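Local coordinates for hypothetical protein SP2199 (Streptococcus pneumoniae TIGR4, PDB 2IBO), which is of unknown function but belongs to the thiamine-binding protein family, and so may bind thiamine or a related small molecule, at the interface of chains A and B and the interface of chains B and C. Numbering follows the deposited sequence. Chains: chain A/B/C, Hypothetical protein SP2199.

Contact 1: the interface of chains A and B. Residues chain A 60, 72, 74; chain B 49, 76.
A:Ala72 and B:Ile76 face each other across an intermolecular antiparallel sheet, in which strand 70-79 of chain A runs beside strand 69-78 of chain B. The polar part is a reciprocal backbone pair. A:Ala72 N donates to B:Ile76 O at 2.9 Å, lying in the plane of that carbonyl, and B:Ile76 N returns a bond to A:Ala72 O at 3.0 Å, nearly straight at the hydrogen (170°). Two bonds between one pair of residues fix the register of the strands and satisfy their backbone groups.

The apolar part lies on one face of this sheet and illustrates how a helix can seal a strand junction. A:Leu60, from helix 49-64, sends CD1 to the branched side chain of B:Ile76 and passes it obliquely, with CD1 3.8 Å from the CG2 methyl. The approach of the two CD1 methyls is modelled too tightly to be trusted in detail. With CG1 of B:Ile76 anti to the carbonyl carbon (chi1 -59°) and the chain extended beyond it, CD1 is carried on toward chain A, where it also meets A:Val74 CG2 at 4.0 Å. B:Phe49, the first residue of the equivalent helix in chain B, approaches the same leucine from another direction. Its ring is poorly ordered, so its position is approximate; as modelled, the para carbon CZ meets both A:Leu60 CB, at 3.8 Å, and A:Leu60 CD1, at 3.9 Å.

Contact 2: the interface of chains A and B. Residues chain A 68-71; chain B 76-79.
B:Asn77 and A:Phe71 meet where the paired strands approach the end of their shared sheet, an antiparallel bridge between the chains. Followed outward, the asparagine starts with CB, 4.1 Å from the ring carbon CD2 of A:Phe71. CG comes next, 4.2 Å from A:Phe71 CD2, and is turned anti to the backbone N (chi1 -172°), which sends the side chain across that of A:Phe71 at about a right angle and brings the amide to the ring edge. At the tip, ND2 sits in the ring plane, 3.2 Å from A:Phe71 CD2, while the amide itself is turned 57° from it. Both ends of the B:Asn77 amide lie close to water 1, ND2 at 2.7 Å and OD1 at 2.8 Å; they are unlikely to bond it equally well, and the coordinates do not settle the amide flip.

Water 1 appears to link this amide to A:Asn69 OD1, 2.8 Å away, and to B:Gly79 O, but the bridge is doubtful because those two oxygens are modelled too close together. On the opposite face of the sheet A:Val70 and B:Val78 lie side by side, pointing the same way. Their backbones share a weak hydrogen bond, with B:Val78 N 3.1 Å from A:Val70 O and bent to 123° at the hydrogen.

Contact 3: the interface of chains A and B. Residues chain A 76-78; chain B 69-72.
A:Val78 and B:Val70 form the apolar centre, two branched side chains lying side by side and pointing the same way from neighbouring strands. The CG2 methyl of A:Val78 does the touching, 3.6 Å from B:Val70 CB and 4.0 Å from its CG1. A chi1 of -74° sets this methyl between the backbone N and the carbonyl carbon of A:Val78, turned toward the partner strand.

Further along the strands the contact becomes mixed. A:Ile76 O lies over one face of the B:Phe71 ring, toward the rim, 3.6 Å from B:Phe71 CD2, so the ring lies beneath a backbone oxygen that is already engaged in the sheet.

The polar rim is made of backbone groups. A:Val78 N donates to B:Val70 O at 2.9 Å, and B:Val70 N returns to A:Val78 O at 3.0 Å, both nearly along the C=O axis. A:Ile76 and B:Ala72 form a second reciprocal pair; here B:Ala72 N reaches A:Ile76 O at 2.8 Å but is tilted 23° from the carbonyl plane. Between the two pairs, A:Asn77 and B:Phe71 are bridge partners in the ladder. This ladder is a textbook case of edge-strand pairing: it merges the sheets of two subunits into one continuous sheet and probably holds a dimer together.

Contact 4: the interface of chains B and C. Residues chain B 12; chain C 10, 12-13, 18.
B:Leu12 projects onto chain C, where C:Leu12, C:Arg18 and C:Leu10 receive it. In this patch the two copies of the leucine play unlike parts, though the symmetric interface holds a twin contact with the chains exchanged. The side chain of B:Leu12 crosses that of C:Leu12 at about a right angle and touches its base, with B:Leu12 CD2 3.3 Å from C:Leu12 CA and 3.4 Å from CB. The chi1 of C:Leu12, 51°, places CG between the backbone N and the carbonyl carbon, and its two methyls lead away from the incoming leucine.

The other methyl of B:Leu12 serves a different neighbour. CD1 faces the guanidinium end of C:Arg18, whose chain also crosses the leucine roughly at right angles. Bends at chi2 and chi3 (104° and 43°) bring C:Arg18 NH2 round to B:Leu12 CD1, 3.7 Å away and in van der Waals contact. C:Leu10 flanks the same methyl more loosely, its CD2 4.4 Å from B:Leu12 CD1. The fork is an instructive example of one residue packing against several neighbours.

This small, mostly aliphatic patch helps join B to C in the deposited assembly; the structure alone does not show whether they pair in solution. In the fold, the surface of chain C is built from the end of strand 2-10, the loop that follows it, and the start of helix 17-31, while B:Leu12 comes from the same loop of its own chain.

Contact 1: the interface of chains A and B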
loop_
_atom_site.group_PDB
_atom_site.type_symbol
_atom_site.label_atom_id
_atom_site.label_comp_id
_atom_site.label_asym_id
_atom_site.label_seq_id
_atom_site.Cartn_x
_atom_site.Cartn_y
_atom_site.Cartn_z
ATOM N N LEU A 60 -4.118 -12.768 -10.313
ATOM C CA LEU A 60 -3.139 -13.317 -9.388
ATOM C C LEU A 60 -2.820 -14.785 -9.672
ATOM O O LEU A 60 -1.668 -15.197 -9.554
ATOM C CB LEU A 60 -3.607 -13.121 -7.940
ATOM C CG LEU A 60 -3.403 -11.688 -7.415
ATOM C CD1 LEU A 60 -4.014 -11.537 -6.039
ATOM C CD2 LEU A 60 -1.918 -11.372 -7.370
ATOM N N ALA A 72 1.682 -8.969 -4.218
ATOM C CA ALA A 72 0.903 -7.951 -4.896
ATOM C C ALA A 72 0.369 -6.898 -3.954
ATOM O O ALA A 72 0.035 -7.184 -2.810
ATOM C CB ALA A 72 -0.263 -8.608 -5.657
ATOM N N VAL A 74 -2.625 -4.195 -3.682
ATOM C CA VAL A 74 -3.899 -3.936 -4.322
ATOM C C VAL A 74 -4.596 -2.816 -3.584
ATOM O O VAL A 74 -4.515 -2.733 -2.360
ATOM C CB VAL A 74 -4.820 -5.179 -4.304
ATOM C CG1 VAL A 74 -6.088 -4.886 -5.087
ATOM C CG2 VAL A 74 -4.101 -6.368 -4.900
ATOM N N PHE B 49 -5.671 -19.686 -0.861
ATOM C CA PHE B 49 -5.957 -18.532 -1.697
ATOM C C PHE B 49 -7.446 -18.324 -1.913
ATOM O O PHE B 49 -7.960 -17.226 -1.692
ATOM C CB PHE B 49 -5.254 -18.645 -3.046
ATOM C CG PHE B 49 -5.357 -17.398 -3.878
ATOM C CD1 PHE B 49 -4.980 -16.164 -3.351
ATOM C CD2 PHE B 49 -5.848 -17.449 -5.178
ATOM C CE1 PHE B 49 -5.096 -14.995 -4.108
ATOM C CE2 PHE B 49 -5.967 -16.290 -5.940
ATOM C CZ PHE B 49 -5.592 -15.060 -5.405
ATOM N N ILE B 76 -1.259 -9.111 -0.925
ATOM C CA ILE B 76 -1.472 -10.525 -1.184
ATOM C C ILE B 76 -0.131 -11.186 -1.405
ATOM O O ILE B 76 0.736 -10.638 -2.092
ATOM C CB ILE B 76 -2.346 -10.740 -2.412
ATOM C CG1 ILE B 76 -3.702 -10.044 -2.199
ATOM C CG2 ILE B 76 -2.498 -12.242 -2.675
ATOM C CD1 ILE B 76 -4.625 -10.054 -3.416
#

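Contact 2: the interface of chains A and B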
loop_
_atom_site.group_PDB
_atom_site.type_symbol
_atom_site.label_atom_id
_atom_site.label_comp_id
_atom_site.label_asym_id
_atom_site.label_seq_id
_atom_site.Cartn_x
_atom_site.Cartn_y
_atom_site.Cartn_z
ATOM N N ASP A 68 7.059 -18.757 -8.545
ATOM C CA ASP A 68 6.691 -19.479 -7.334
ATOM C C ASP A 68 6.365 -18.544 -6.188
ATOM O O ASP A 68 5.647 -18.918 -5.256
ATOM C CB ASP A 68 7.809 -20.438 -6.921
ATOM C CG ASP A 68 7.775 -21.737 -7.701
ATOM O OD1 ASP A 68 7.909 -21.688 -8.941
ATOM O OD2 ASP A 68 7.606 -22.806 -7.074
ATOM N N ASN A 69 6.896 -17.330 -6.258
ATOM C CA ASN A 69 6.658 -16.333 -5.225
ATOM C C ASN A 69 6.105 -15.063 -5.823
ATOM O O ASN A 69 6.813 -14.333 -6.512
ATOM C CB ASN A 69 7.953 -16.029 -4.472
ATOM C CG ASN A 69 8.069 -16.817 -3.195
ATOM O OD1 ASN A 69 7.370 -16.541 -2.223
ATOM N ND2 ASN A 69 8.940 -17.815 -3.193
ATOM N N VAL A 70 4.836 -14.797 -5.553
ATOM C CA VAL A 70 4.202 -13.601 -6.083
ATOM C C VAL A 70 3.659 -12.714 -4.964
ATOM O O VAL A 70 2.932 -13.177 -4.076
ATOM C CB VAL A 70 3.050 -13.970 -7.055
ATOM C CG1 VAL A 70 2.440 -12.725 -7.649
ATOM C CG2 VAL A 70 3.577 -14.840 -8.162
ATOM N N PHE A 71 4.052 -11.444 -4.993
ATOM C CA PHE A 71 3.569 -10.479 -4.017
ATOM C C PHE A 71 2.812 -9.392 -4.768
ATOM O O PHE A 71 3.252 -8.924 -5.827
ATOM C CB PHE A 71 4.712 -9.832 -3.231
ATOM C CG PHE A 71 4.244 -8.798 -2.241
ATOM C CD1 PHE A 71 4.007 -7.493 -2.639
ATOM C CD2 PHE A 71 3.926 -9.163 -0.941
ATOM C CE1 PHE A 71 3.456 -6.569 -1.767
ATOM C CE2 PHE A 71 3.376 -8.251 -0.058
ATOM C CZ PHE A 71 3.133 -6.946 -0.469
ATOM N N ILE B 76 -1.259 -9.111 -0.925
ATOM C CA ILE B 76 -1.472 -10.525 -1.184
ATOM C C ILE B 76 -0.131 -11.186 -1.405
ATOM O O ILE B 76 0.736 -10.638 -2.092
ATOM C CB ILE B 76 -2.346 -10.740 -2.412
ATOM C CG1 ILE B 76 -3.702 -10.044 -2.199
ATOM C CG2 ILE B 76 -2.498 -12.242 -2.675
ATOM C CD1 ILE B 76 -4.625 -10.054 -3.416
ATOM N N ASN B 77 0.050 -12.364 -0.820
ATOM C CA ASN B 77 1.320 -13.040 -0.974
ATOM C C ASN B 77 1.219 -14.553 -1.167
ATOM O O ASN B 77 0.217 -15.167 -0.780
ATOM C CB ASN B 77 2.191 -12.700 0.229
ATOM C CG ASN B 77 3.591 -13.187 0.073
ATOM O OD1 ASN B 77 3.882 -14.350 0.329
ATOM N ND2 ASN B 77 4.477 -12.304 -0.371
ATOM N N VAL B 78 2.250 -15.140 -1.781
ATOM C CA VAL B 78 2.300 -16.588 -2.016
ATOM C C VAL B 78 3.711 -17.193 -1.915
ATOM O O VAL B 78 4.523 -17.056 -2.838
ATOM C CB VAL B 78 1.717 -16.971 -3.406
ATOM C CG1 VAL B 78 0.231 -16.620 -3.475
ATOM C CG2 VAL B 78 2.502 -16.270 -4.512
ATOM N N GLY B 79 3.986 -17.853 -0.785
ATOM C CA GLY B 79 5.271 -18.500 -0.550
ATOM C C GLY B 79 6.467 -17.658 -0.120
ATOM O O GLY B 79 6.401 -16.427 -0.071
HETATM O O HOH W 1 6.214 -14.152 -1.211
#

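Contact 3: the interface of chains A and B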
loop_
_atom_site.group_PDB
_atom_site.type_symbol
_atom_site.label_atom_id
_atom_site.label_comp_id
_atom_site.label_asym_id
_atom_site.label_seq_id
_atom_site.Cartn_x
_atom_site.Cartn_y
_atom_site.Cartn_z
ATOM N N ILE A 76 -8.355 -1.030 -3.263
ATOM C CA ILE A 76 -9.743 -1.201 -3.614
ATOM C C ILE A 76 -10.480 0.036 -3.157
ATOM O O ILE A 76 -10.160 0.624 -2.120
ATOM C CB ILE A 76 -10.328 -2.459 -2.955
ATOM C CG1 ILE A 76 -9.395 -3.651 -3.247
ATOM C CG2 ILE A 76 -11.758 -2.694 -3.464
ATOM C CD1 ILE A 76 -9.929 -5.016 -2.865
ATOM N N ASN A 77 -11.445 0.456 -3.961
ATOM C CA ASN A 77 -12.260 1.621 -3.643
ATOM C C ASN A 77 -13.686 1.210 -4.014
ATOM O O ASN A 77 -13.993 1.013 -5.187
ATOM C CB ASN A 77 -11.785 2.830 -4.462
ATOM C CG ASN A 77 -12.561 4.096 -4.157
ATOM O OD1 ASN A 77 -13.106 4.256 -3.068
ATOM N ND2 ASN A 77 -12.594 5.012 -5.111
ATOM N N VAL A 78 -14.537 1.051 -3.002
ATOM C CA VAL A 78 -15.926 0.634 -3.205
ATOM C C VAL A 78 -16.964 1.601 -2.658
ATOM O O VAL A 78 -16.693 2.357 -1.719
ATOM C CB VAL A 78 -16.213 -0.749 -2.555
ATOM C CG1 VAL A 78 -15.590 -1.837 -3.381
ATOM C CG2 VAL A 78 -15.680 -0.789 -1.102
ATOM N N ASN B 69 -18.384 5.440 1.251
ATOM C CA ASN B 69 -17.073 5.495 0.624
ATOM C C ASN B 69 -16.072 4.665 1.401
ATOM O O ASN B 69 -15.664 5.032 2.498
ATOM C CB ASN B 69 -16.587 6.937 0.538
ATOM C CG ASN B 69 -16.844 7.548 -0.816
ATOM O OD1 ASN B 69 -16.195 7.191 -1.799
ATOM N ND2 ASN B 69 -17.804 8.470 -0.881
ATOM N N VAL B 70 -15.674 3.542 0.825
ATOM C CA VAL B 70 -14.714 2.676 1.482
ATOM C C VAL B 70 -13.457 2.493 0.647
ATOM O O VAL B 70 -13.523 2.180 -0.544
ATOM C CB VAL B 70 -15.333 1.297 1.776
ATOM C CG1 VAL B 70 -14.337 0.419 2.507
ATOM C CG2 VAL B 70 -16.595 1.466 2.611
ATOM N N PHE B 71 -12.308 2.728 1.266
ATOM C CA PHE B 71 -11.040 2.546 0.576
ATOM C C PHE B 71 -10.259 1.492 1.334
ATOM O O PHE B 71 -10.262 1.473 2.565
ATOM C CB PHE B 71 -10.222 3.843 0.513
ATOM C CG PHE B 71 -8.889 3.660 -0.154
ATOM C CD1 PHE B 71 -7.802 3.157 0.562
ATOM C CD2 PHE B 71 -8.743 3.881 -1.521
ATOM C CE1 PHE B 71 -6.593 2.864 -0.072
ATOM C CE2 PHE B 71 -7.537 3.591 -2.165
ATOM C CZ PHE B 71 -6.461 3.080 -1.436
ATOM N N ALA B 72 -9.592 0.603 0.614
ATOM C CA ALA B 72 -8.828 -0.426 1.302
ATOM C C ALA B 72 -7.492 -0.716 0.641
ATOM O O ALA B 72 -7.356 -0.655 -0.581
ATOM C CB ALA B 72 -9.640 -1.703 1.402
#

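Contact 4: the interface of chains B and C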
loop_
_atom_site.group_PDB
_atom_site.type_symbol
_atom_site.label_atom_id
_atom_site.label_comp_id
_atom_site.label_asym_id
_atom_site.label_seq_id
_atom_site.Cartn_x
_atom_site.Cartn_y
_atom_site.Cartn_z
ATOM N N LEU B 12 -14.170 6.716 4.649
ATOM C CA LEU B 12 -13.971 8.164 4.570
ATOM C C LEU B 12 -15.249 9.016 4.509
ATOM O O LEU B 12 -15.301 9.996 3.758
ATOM C CB LEU B 12 -13.103 8.483 3.343
ATOM C CG LEU B 12 -11.984 7.509 2.939
ATOM C CD1 LEU B 12 -11.501 7.867 1.544
ATOM C CD2 LEU B 12 -10.826 7.549 3.934
ATOM N N LEU C 10 -4.904 9.973 2.035
ATOM C CA LEU C 10 -6.279 9.676 2.371
ATOM C C LEU C 10 -6.597 10.480 3.642
ATOM O O LEU C 10 -6.280 10.061 4.754
ATOM C CB LEU C 10 -6.430 8.175 2.617
ATOM C CG LEU C 10 -6.235 7.285 1.387
ATOM C CD1 LEU C 10 -6.340 5.846 1.799
ATOM C CD2 LEU C 10 -7.283 7.601 0.323
ATOM N N LEU C 12 -9.343 10.891 5.035
ATOM C CA LEU C 12 -10.464 10.288 5.752
ATOM C C LEU C 12 -11.344 11.343 6.419
ATOM O O LEU C 12 -11.560 11.333 7.632
ATOM C CB LEU C 12 -9.960 9.253 6.777
ATOM C CG LEU C 12 -8.860 9.547 7.801
ATOM C CD1 LEU C 12 -9.425 10.248 9.031
ATOM C CD2 LEU C 12 -8.231 8.223 8.206
ATOM N N VAL C 13 -11.847 12.259 5.599
ATOM C CA VAL C 13 -12.704 13.325 6.080
ATOM C C VAL C 13 -13.948 13.405 5.186
ATOM O O VAL C 13 -13.928 12.956 4.036
ATOM C CB VAL C 13 -11.936 14.673 6.106
ATOM C CG1 VAL C 13 -11.756 15.212 4.699
ATOM C CG2 VAL C 13 -12.655 15.665 7.000
ATOM N N ARG C 18 -12.233 16.274 1.515
ATOM C CA ARG C 18 -11.231 15.278 1.194
ATOM C C ARG C 18 -10.508 15.586 -0.126
ATOM O O ARG C 18 -9.298 15.356 -0.244
ATOM C CB ARG C 18 -11.842 13.867 1.193
ATOM C CG ARG C 18 -13.114 13.684 0.392
ATOM C CD ARG C 18 -12.856 12.968 -0.923
ATOM N NE ARG C 18 -11.947 11.839 -0.752
ATOM C CZ ARG C 18 -11.654 10.963 -1.708
ATOM N NH1 ARG C 18 -12.203 11.076 -2.910
ATOM N NH2 ARG C 18 -10.789 9.988 -1.465
#

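Contacts 1, 2 and 3 belong to one antiparallel seam between chains A and B. Contacts 1 and 2 have centres about 7 Å apart and share B:Ile76, whereas contact 3, about 16 Å from contact 1 and 23 Å from contact 2, repeats much of the same pairing with the chains exchanged. The two-fold axis therefore passes near the middle of the strands. Contact 4 uses a different surface, joining B to C through the loop after the first strand, yet its centre lies about 11 Å from that of contact 3. Together the two interface types could build the deposited four-copy assembly as paired dimers.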